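Local coordinates for protein major allergen DAU C 1 (Daucus carota, PDB 2WQL) that is the major carrot allergen, a pathogenesis-related protein linked to plant defence that probably binds small ligands in the internal pocket of its Bet v 1 fold, at residues V14-I19 with M102-T107; S7-S12 with G111-T116. The protein carries 4 engineered substitutions. All coordinates share one frame; numbering follows the deposited sequence.

Overall arrangement
Interactions 1 and 2 lie next to each other, with centres about 8 Å apart, on the same side of the chain's centre. Strands 95-106 and 112-122 are neighbours in one antiparallel sheet. Interaction 2 joins the second of these to strand 5-12, while interaction 1 joins the first to the start of helix 16-25. A probable hydrogen bond from Val105 N to Ile113 O, 2.9 Å, ties the two contacts together. Nearer the ligand, the engineered Met102 packs its CG 3.4 Å from Thr116 OG1. Both of these residues touch the bound o-acetaldehydyl-hexaethylene glycol, whereas the side chain of Ile19 lies about 8 Å from it. Both contacts also reach the second subunit.

Interaction 1: V14-I19 with M102-T107; sequences VSAEKI and MVVVPT. Engineered in segment 102-107: Met102 (natural residue Leu).
Ala16 sets its methyl against the strand between Val104 and Pro106, and this is where most of the contact is made. Its CB lies 3.9 Å from Val104 CG1. Toward Pro106 it comes to 4.0 Å from N, with CD at much the same distance. The valine rotamer explains the fit: CG1 stands anti to the backbone N (chi1 -171°), which puts that one branch against the first turn of the helix. There it meets backbone as well as side chain, coming to 3.8 Å from Ala16 O. It also reaches Ile19, whose CG2 is 4.2 Å away. Ile19 thus offers its short branch to the strand. With CG1 beside the backbone N (chi1 -76°), its longer branch leads away, and the side chain goes on to touch Phe144 of helix 130-153.

No hydrogen bond crosses between the segments, so the join is apolar packing, mostly buried, with Pro106 at its more open edge. The helix start is secured within its own segment instead. Ser15 is the N-cap, its OG accepting a weak bond from Lys18 N at 3.4 Å, and Ile19 N bonds back to Ser15 O at 3.0 Å.

On the other side of the strand, Val105 packs on Glu9 of the second subunit, and Lys115 of that subunit donates from NZ to Val104 O. Within the chain, Ala16 and Val104 both touch Leu79 in a loop, Val104 reaches Phe20, and Ile19 rests on Ser112 and Thr114. Helix 16-25 therefore begins against strands 95-106 and 112-122, with helix 130-153 also packed against Ile19.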
ATOM      1  N   VAL A  14      -6.186  11.762 -12.381  1.00 24.15           N
ATOM      2  CA  VAL A  14      -5.827  12.253 -13.704  1.00 24.01           C
ATOM      3  C   VAL A  14      -4.536  11.562 -14.176  1.00 24.15           C
ATOM      4  O   VAL A  14      -3.671  11.215 -13.371  1.00 24.44           O
ATOM      5  CB  VAL A  14      -5.628  13.789 -13.708  1.00 24.22           C
ATOM      6  CG1 VAL A  14      -5.094  14.257 -15.045  1.00 23.58           C
ATOM      7  CG2 VAL A  14      -6.926  14.504 -13.369  1.00 23.24           C
ATOM      8  N   SER A  15      -4.405  11.369 -15.483  1.00 24.02           N
ATOM      9  CA  SER A  15      -3.266  10.641 -16.043  1.00 23.53           C
ATOM     10  C   SER A  15      -1.959  11.406 -15.880  1.00 23.31           C
ATOM     11  O   SER A  15      -1.954  12.621 -15.721  1.00 23.03           O
ATOM     12  CB  SER A  15      -3.504  10.339 -17.522  1.00 23.23           C
ATOM     13  OG  SER A  15      -3.299  11.495 -18.311  1.00 23.20           O
ATOM     14  N   ALA A  16      -0.863  10.665 -15.943  1.00 23.48           N
ATOM     15  CA  ALA A  16       0.494  11.202 -15.784  1.00 23.67           C
ATOM     16  C   ALA A  16       0.849  12.263 -16.825  1.00 23.88           C
ATOM     17  O   ALA A  16       1.397  13.309 -16.477  1.00 23.44           O
ATOM     18  CB  ALA A  16       1.528  10.046 -15.820  1.00 22.94           C
ATOM     19  N   GLU A  17       0.554  11.975 -18.089  1.00 24.66           N
ATOM     20  CA  GLU A  17       0.790  12.931 -19.182  1.00 25.69           C
ATOM     21  C   GLU A  17       0.067  14.250 -18.922  1.00 25.09           C
ATOM     22  O   GLU A  17       0.638  15.319 -19.077  1.00 24.62           O
ATOM     23  CB  GLU A  17       0.346  12.359 -20.551  1.00 26.29           C
ATOM     24  CG  GLU A  17       1.456  11.667 -21.328  1.00 29.77           C
ATOM     25  CD  GLU A  17       0.953  10.827 -22.553  1.00 36.13           C
ATOM     26  OE1 GLU A  17       0.365  11.385 -23.535  1.00 37.96           O
ATOM     27  OE2 GLU A  17       1.174   9.584 -22.552  1.00 39.33           O
ATOM     28  N   LYS A  18      -1.191  14.158 -18.517  1.00 25.01           N
ATOM     29  CA  LYS A  18      -2.025  15.340 -18.345  1.00 25.11           C
ATOM     30  C   LYS A  18      -1.581  16.167 -17.126  1.00 24.65           C
ATOM     31  O   LYS A  18      -1.515  17.396 -17.198  1.00 24.62           O
ATOM     32  CB  LYS A  18      -3.488  14.913 -18.233  1.00 25.31           C
ATOM     33  CG  LYS A  18      -4.494  15.839 -18.886  1.00 27.56           C
ATOM     34  CD  LYS A  18      -5.847  15.115 -19.099  1.00 30.08           C
ATOM     35  CE  LYS A  18      -6.839  15.922 -19.959  1.00 31.41           C
ATOM     36  NZ  LYS A  18      -8.246  15.767 -19.452  1.00 32.41           N
ATOM     37  N   ILE A  19      -1.263  15.497 -16.020  1.00 24.14           N
ATOM     38  CA  ILE A  19      -0.793  16.182 -14.816  1.00 24.09           C
ATOM     39  C   ILE A  19       0.496  16.941 -15.100  1.00 24.42           C
ATOM     40  O   ILE A  19       0.629  18.119 -14.765  1.00 24.60           O
ATOM     41  CB  ILE A  19      -0.564  15.192 -13.647  1.00 23.98           C
ATOM     42  CG1 ILE A  19      -1.899  14.778 -13.028  1.00 24.39           C
ATOM     43  CG2 ILE A  19       0.291  15.803 -12.560  1.00 23.30           C
ATOM     44  CD1 ILE A  19      -2.592  15.883 -12.265  1.00 23.96           C
ATOM     45  N   MET A 102      11.419  16.043  -9.430  1.00 25.39           N
ATOM     46  CA  MET A 102      10.050  15.577  -9.508  1.00 25.47           C
ATOM     47  C   MET A 102       9.877  14.596 -10.653  1.00 25.15           C
ATOM     48  O   MET A 102      10.431  14.781 -11.742  1.00 25.07           O
ATOM     49  CB  MET A 102       9.113  16.755  -9.720  1.00 25.87           C
ATOM     50  CG  MET A 102       7.672  16.415  -9.528  1.00 27.44           C
ATOM     51  SD  MET A 102       6.620  17.799  -9.947  1.00 34.29           S
ATOM     52  CE  MET A 102       6.743  17.726 -11.735  1.00 30.80           C
ATOM     53  N   VAL A 103       9.101  13.552 -10.413  1.00 24.63           N
ATOM     54  CA  VAL A 103       8.738  12.636 -11.483  1.00 24.52           C
ATOM     55  C   VAL A 103       7.261  12.274 -11.334  1.00 24.11           C
ATOM     56  O   VAL A 103       6.791  12.073 -10.233  1.00 24.36           O
ATOM     57  CB  VAL A 103       9.644  11.378 -11.482  1.00 24.57           C
ATOM     58  CG1 VAL A 103       9.458  10.572 -10.198  1.00 24.51           C
ATOM     59  CG2 VAL A 103       9.390  10.514 -12.713  1.00 24.71           C
ATOM     60  N   VAL A 104       6.531  12.226 -12.442  1.00 23.83           N
ATOM     61  CA  VAL A 104       5.124  11.838 -12.433  1.00 23.44           C
ATOM     62  C   VAL A 104       5.049  10.414 -12.970  1.00 23.59           C
ATOM     63  O   VAL A 104       5.425  10.168 -14.099  1.00 23.56           O
ATOM     64  CB  VAL A 104       4.266  12.766 -13.306  1.00 23.05           C
ATOM     65  CG1 VAL A 104       2.823  12.474 -13.094  1.00 22.03           C
ATOM     66  CG2 VAL A 104       4.557  14.215 -12.995  1.00 22.72           C
ATOM     67  N   VAL A 105       4.583   9.467 -12.169  1.00 23.74           N
ATOM     68  CA  VAL A 105       4.541   8.081 -12.636  1.00 24.19           C
ATOM     69  C   VAL A 105       3.101   7.586 -12.779  1.00 24.38           C
ATOM     70  O   VAL A 105       2.260   7.909 -11.953  1.00 24.53           O
ATOM     71  CB  VAL A 105       5.376   7.102 -11.735  1.00 24.06           C
ATOM     72  CG1 VAL A 105       6.579   7.794 -11.141  1.00 23.70           C
ATOM     73  CG2 VAL A 105       4.534   6.511 -10.654  1.00 24.38           C
ATOM     74  N   PRO A 106       2.808   6.820 -13.841  1.00 24.62           N
ATOM     75  CA  PRO A 106       1.447   6.320 -14.017  1.00 25.06           C
ATOM     76  C   PRO A 106       1.086   5.181 -13.091  1.00 25.44           C
ATOM     77  O   PRO A 106       1.962   4.481 -12.589  1.00 25.89           O
ATOM     78  CB  PRO A 106       1.420   5.845 -15.472  1.00 24.87           C
ATOM     79  CG  PRO A 106       2.815   5.657 -15.843  1.00 25.01           C
ATOM     80  CD  PRO A 106       3.622   6.622 -15.047  1.00 24.65           C
ATOM     81  N   THR A 107      -0.210   5.000 -12.884  1.00 25.90           N
ATOM     82  CA  THR A 107      -0.744   3.960 -12.013  1.00 26.31           C
ATOM     83  C   THR A 107      -1.665   3.048 -12.812  1.00 26.24           C
ATOM     84  O   THR A 107      -2.292   3.477 -13.791  1.00 26.10           O
ATOM     85  CB  THR A 107      -1.548   4.573 -10.856  1.00 26.25           C
ATOM     86  OG1 THR A 107      -0.661   5.255  -9.973  1.00 27.06           O
ATOM     87  CG2 THR A 107      -2.243   3.508 -10.066  1.00 29.04           C
TER

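Interaction 2: S7-S12 with G111-T116; sequences SLEITS and GSITKT. With P4C (O-acetaldehydyl-hexaethylene glycol), chain E.
Leu8 and Thr116 exchange two backbone hydrogen bonds, N of each to O of the other, both 2.9 Å long, and Ile10 with Thr114 and Ser12 with Ser112 repeat the pattern. All six amides of these pairs that face the opposite strand have a carbonyl partner, with N-H...O angles from 157° to 173°. Glu9 with Lys115 and Thr11 with Ile113 are the non-hydrogen-bonded pairs between them; there Glu9 CA makes a CA-H...O contact of 3.4 Å with Thr114 O.

Several groups have more than one partner. Ile10 O, already bonded to Thr114 N, also accepts from a water at 3.2 Å. The same water donates to Ser112 OG (2.9 Å) and is hydrogen-bonded to Thr114 OG1 (2.8 Å). Ser112 OG in turn bonds to Val14 O. Ser12 OG accepts from Val14 N and has a weak bond to Glu148, so both serines tether the chain leading into helix 16-25. Thr11 O is bonded by Lys145 NZ.

On the outer face Glu9 and Lys115 lie side by side with extended chains. Their charged atoms remain apart, OE2 to NZ being 4.6 Å, so the lysine methylenes, not its ammonium, lie against the carboxylate, CE 3.7 Å from OE2.

Thr116 points to the opposite face. With OG1 beside the backbone N (chi1 -53°), the methyl CG2 stands anti to it and comes within 3.5 Å of C8 of the bound o-acetaldehydyl-hexaethylene glycol, whose pocket Thr116 helps to line. Strands 5-12 and 112-122, the first and last of the chain, pair side by side, as in the Bet v 1 fold, where a curved antiparallel sheet wraps the long C-terminal helix and encloses the ligand pocket.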
ATOM      1  N   SER A   7      10.584  13.977   1.098  1.00 24.91           N
ATOM      2  CA  SER A   7       9.809  13.684  -0.083  1.00 25.43           C
ATOM      3  C   SER A   7       8.325  13.842   0.142  1.00 25.20           C
ATOM      4  O   SER A   7       7.833  13.688   1.249  1.00 24.92           O
ATOM      5  CB  SER A   7      10.134  12.291  -0.615  1.00 25.81           C
ATOM      6  OG  SER A   7       9.644  11.306   0.258  1.00 26.49           O
ATOM      7  N   LEU A   8       7.637  14.166  -0.946  1.00 25.60           N
ATOM      8  CA  LEU A   8       6.198  14.385  -0.969  1.00 25.92           C
ATOM      9  C   LEU A   8       5.616  13.618  -2.141  1.00 26.27           C
ATOM     10  O   LEU A   8       6.113  13.721  -3.263  1.00 27.02           O
ATOM     11  CB  LEU A   8       5.903  15.876  -1.151  1.00 25.90           C
ATOM     12  CG  LEU A   8       4.431  16.252  -1.343  1.00 26.64           C
ATOM     13  CD1 LEU A   8       3.627  15.995  -0.046  1.00 25.64           C
ATOM     14  CD2 LEU A   8       4.317  17.717  -1.819  1.00 26.10           C
ATOM     15  N   GLU A   9       4.558  12.861  -1.885  1.00 26.64           N
ATOM     16  CA  GLU A   9       3.877  12.124  -2.939  1.00 26.77           C
ATOM     17  C   GLU A   9       2.448  12.603  -3.003  1.00 26.46           C
ATOM     18  O   GLU A   9       1.803  12.749  -1.970  1.00 26.48           O
ATOM     19  CB  GLU A   9       3.933  10.629  -2.674  1.00 26.83           C
ATOM     20  CG  GLU A   9       5.340  10.088  -2.809  1.00 29.34           C
ATOM     21  CD  GLU A   9       5.414   8.563  -2.806  1.00 34.27           C
ATOM     22  OE1 GLU A   9       4.359   7.877  -2.674  1.00 35.54           O
ATOM     23  OE2 GLU A   9       6.557   8.049  -2.943  1.00 38.23           O
ATOM     24  N   ILE A  10       1.961  12.886  -4.207  1.00 26.03           N
ATOM     25  CA  ILE A  10       0.570  13.284  -4.373  1.00 25.82           C
ATOM     26  C   ILE A  10      -0.107  12.376  -5.397  1.00 25.81           C
ATOM     27  O   ILE A  10       0.337  12.243  -6.523  1.00 25.86           O
ATOM     28  CB  ILE A  10       0.429  14.758  -4.807  1.00 25.68           C
ATOM     29  CG1 ILE A  10       1.152  15.695  -3.838  1.00 25.83           C
ATOM     30  CG2 ILE A  10      -1.026  15.147  -4.879  1.00 25.48           C
ATOM     31  CD1 ILE A  10       1.419  17.080  -4.397  1.00 25.30           C
ATOM     32  N   THR A  11      -1.195  11.756  -4.980  1.00 26.00           N
ATOM     33  CA  THR A  11      -1.966  10.867  -5.836  1.00 26.17           C
ATOM     34  C   THR A  11      -3.053  11.641  -6.575  1.00 25.91           C
ATOM     35  O   THR A  11      -3.642  12.579  -6.029  1.00 26.00           O
ATOM     36  CB  THR A  11      -2.608   9.737  -4.995  1.00 26.27           C
ATOM     37  OG1 THR A  11      -1.566   8.941  -4.425  1.00 27.05           O
ATOM     38  CG2 THR A  11      -3.474   8.829  -5.837  1.00 27.16           C
ATOM     39  N   SER A  12      -3.313  11.236  -7.813  1.00 25.56           N
ATOM     40  CA  SER A  12      -4.350  11.839  -8.632  1.00 25.36           C
ATOM     41  C   SER A  12      -5.009  10.801  -9.521  1.00 25.33           C
ATOM     42  O   SER A  12      -4.376   9.859  -9.947  1.00 25.70           O
ATOM     43  CB  SER A  12      -3.764  12.946  -9.513  1.00 25.35           C
ATOM     44  OG  SER A  12      -4.757  13.520 -10.361  1.00 25.10           O
ATOM     45  N   GLY A 111      -4.558   6.596 -13.384  1.00 25.63           N
ATOM     46  CA  GLY A 111      -4.179   7.821 -12.695  1.00 25.31           C
ATOM     47  C   GLY A 111      -2.677   7.940 -12.582  1.00 25.09           C
ATOM     48  O   GLY A 111      -1.952   7.369 -13.399  1.00 25.21           O
ATOM     49  N   SER A 112      -2.214   8.680 -11.573  1.00 24.69           N
ATOM     50  CA  SER A 112      -0.792   8.964 -11.412  1.00 24.75           C
ATOM     51  C   SER A 112      -0.377   9.270  -9.973  1.00 24.45           C
ATOM     52  O   SER A 112      -1.210   9.584  -9.141  1.00 24.75           O
ATOM     53  CB  SER A 112      -0.412  10.148 -12.301  1.00 24.98           C
ATOM     54  OG  SER A 112      -1.181  11.314 -11.986  1.00 25.37           O
ATOM     55  N   ILE A 113       0.918   9.148  -9.701  1.00 24.20           N
ATOM     56  CA  ILE A 113       1.529   9.616  -8.462  1.00 24.38           C
ATOM     57  C   ILE A 113       2.636  10.577  -8.845  1.00 24.50           C
ATOM     58  O   ILE A 113       3.489  10.235  -9.650  1.00 24.86           O
ATOM     59  CB  ILE A 113       2.165   8.481  -7.637  1.00 24.49           C
ATOM     60  CG1 ILE A 113       1.120   7.443  -7.216  1.00 25.16           C
ATOM     61  CG2 ILE A 113       2.793   9.034  -6.377  1.00 24.54           C
ATOM     62  CD1 ILE A 113       1.704   6.180  -6.652  1.00 24.48           C
ATOM     63  N   THR A 114       2.615  11.778  -8.279  1.00 24.51           N
ATOM     64  CA  THR A 114       3.652  12.770  -8.519  1.00 24.52           C
ATOM     65  C   THR A 114       4.593  12.714  -7.308  1.00 25.10           C
ATOM     66  O   THR A 114       4.185  13.040  -6.180  1.00 25.68           O
ATOM     67  CB  THR A 114       3.038  14.180  -8.713  1.00 24.29           C
ATOM     68  OG1 THR A 114       2.237  14.180  -9.897  1.00 24.56           O
ATOM     69  CG2 THR A 114       4.091  15.236  -8.845  1.00 22.48           C
ATOM     70  N   LYS A 115       5.829  12.285  -7.547  1.00 25.06           N
ATOM     71  CA  LYS A 115       6.820  12.088  -6.492  1.00 25.72           C
ATOM     72  C   LYS A 115       7.872  13.190  -6.536  1.00 26.09           C
ATOM     73  O   LYS A 115       8.554  13.325  -7.566  1.00 26.87           O
ATOM     74  CB  LYS A 115       7.494  10.727  -6.680  1.00 25.58           C
ATOM     75  CG  LYS A 115       6.500   9.537  -6.660  1.00 26.48           C
ATOM     76  CD  LYS A 115       7.188   8.175  -6.741  1.00 26.97           C
ATOM     77  CE  LYS A 115       6.215   7.025  -6.471  1.00 28.00           C
ATOM     78  NZ  LYS A 115       6.757   5.691  -6.931  1.00 28.46           N
ATOM     79  N   THR A 116       8.004  13.970  -5.453  1.00 26.02           N
ATOM     80  CA  THR A 116       9.000  15.041  -5.375  1.00 26.41           C
ATOM     81  C   THR A 116       9.962  14.804  -4.225  1.00 26.30           C
ATOM     82  O   THR A 116       9.556  14.489  -3.121  1.00 26.32           O
ATOM     83  CB  THR A 116       8.361  16.428  -5.177  1.00 26.65           C
ATOM     84  OG1 THR A 116       7.373  16.640  -6.194  1.00 28.15           O
ATOM     85  CG2 THR A 116       9.429  17.540  -5.244  1.00 26.57           C
TER
HETATM   86  O1  P4C E 200       6.502  24.333 -12.506  1.00 44.82           O
HETATM   87  C2  P4C E 200       6.875  24.095 -11.360  1.00 42.98           C
HETATM   88  C3  P4C E 200       6.806  22.695 -10.776  1.00 41.99           C
HETATM   89  O4  P4C E 200       7.388  22.740  -9.460  1.00 42.74           O
HETATM   90  C5  P4C E 200       7.821  21.486  -8.886  1.00 40.77           C
HETATM   91  C6  P4C E 200       8.834  21.786  -7.772  1.00 40.48           C
HETATM   92  O7  P4C E 200       8.203  21.832  -6.496  1.00 41.48           O
HETATM   93  C8  P4C E 200       7.795  20.550  -5.968  1.00 41.56           C
HETATM   94  C9  P4C E 200       6.332  20.508  -5.467  1.00 40.39           C
HETATM   95  O10 P4C E 200       5.522  19.635  -6.291  1.00 38.26           O
HETATM   96  C11 P4C E 200       4.107  19.897  -6.236  1.00 35.38           C
HETATM   97  C12 P4C E 200       3.597  20.512  -7.538  1.00 34.68           C
HETATM   98  O13 P4C E 200       3.035  21.812  -7.296  1.00 34.28           O
HETATM   99  C14 P4C E 200       2.464  22.445  -8.448  1.00 33.33           C
HETATM  100  C15 P4C E 200       3.529  23.166  -9.266  1.00 34.50           C
HETATM  101  O16 P4C E 200       3.507  24.574  -9.022  1.00 37.06           O
HETATM  102  C17 P4C E 200       4.785  25.236  -9.179  1.00 39.01           C
HETATM  103  C18 P4C E 200       4.941  26.406  -8.180  1.00 40.07           C
HETATM  104  O19 P4C E 200       6.324  26.738  -7.904  1.00 41.22           O
HETATM  105  C20 P4C E 200       6.803  26.339  -6.603  1.00 41.31           C
HETATM  106  C21 P4C E 200       8.316  26.041  -6.653  1.00 42.05           C
HETATM  107  O22 P4C E 200       8.696  24.751  -6.119  1.00 42.60           O
HETATM  108  O   HOH W   1      -0.145  12.670  -9.695  1.00 22.48           O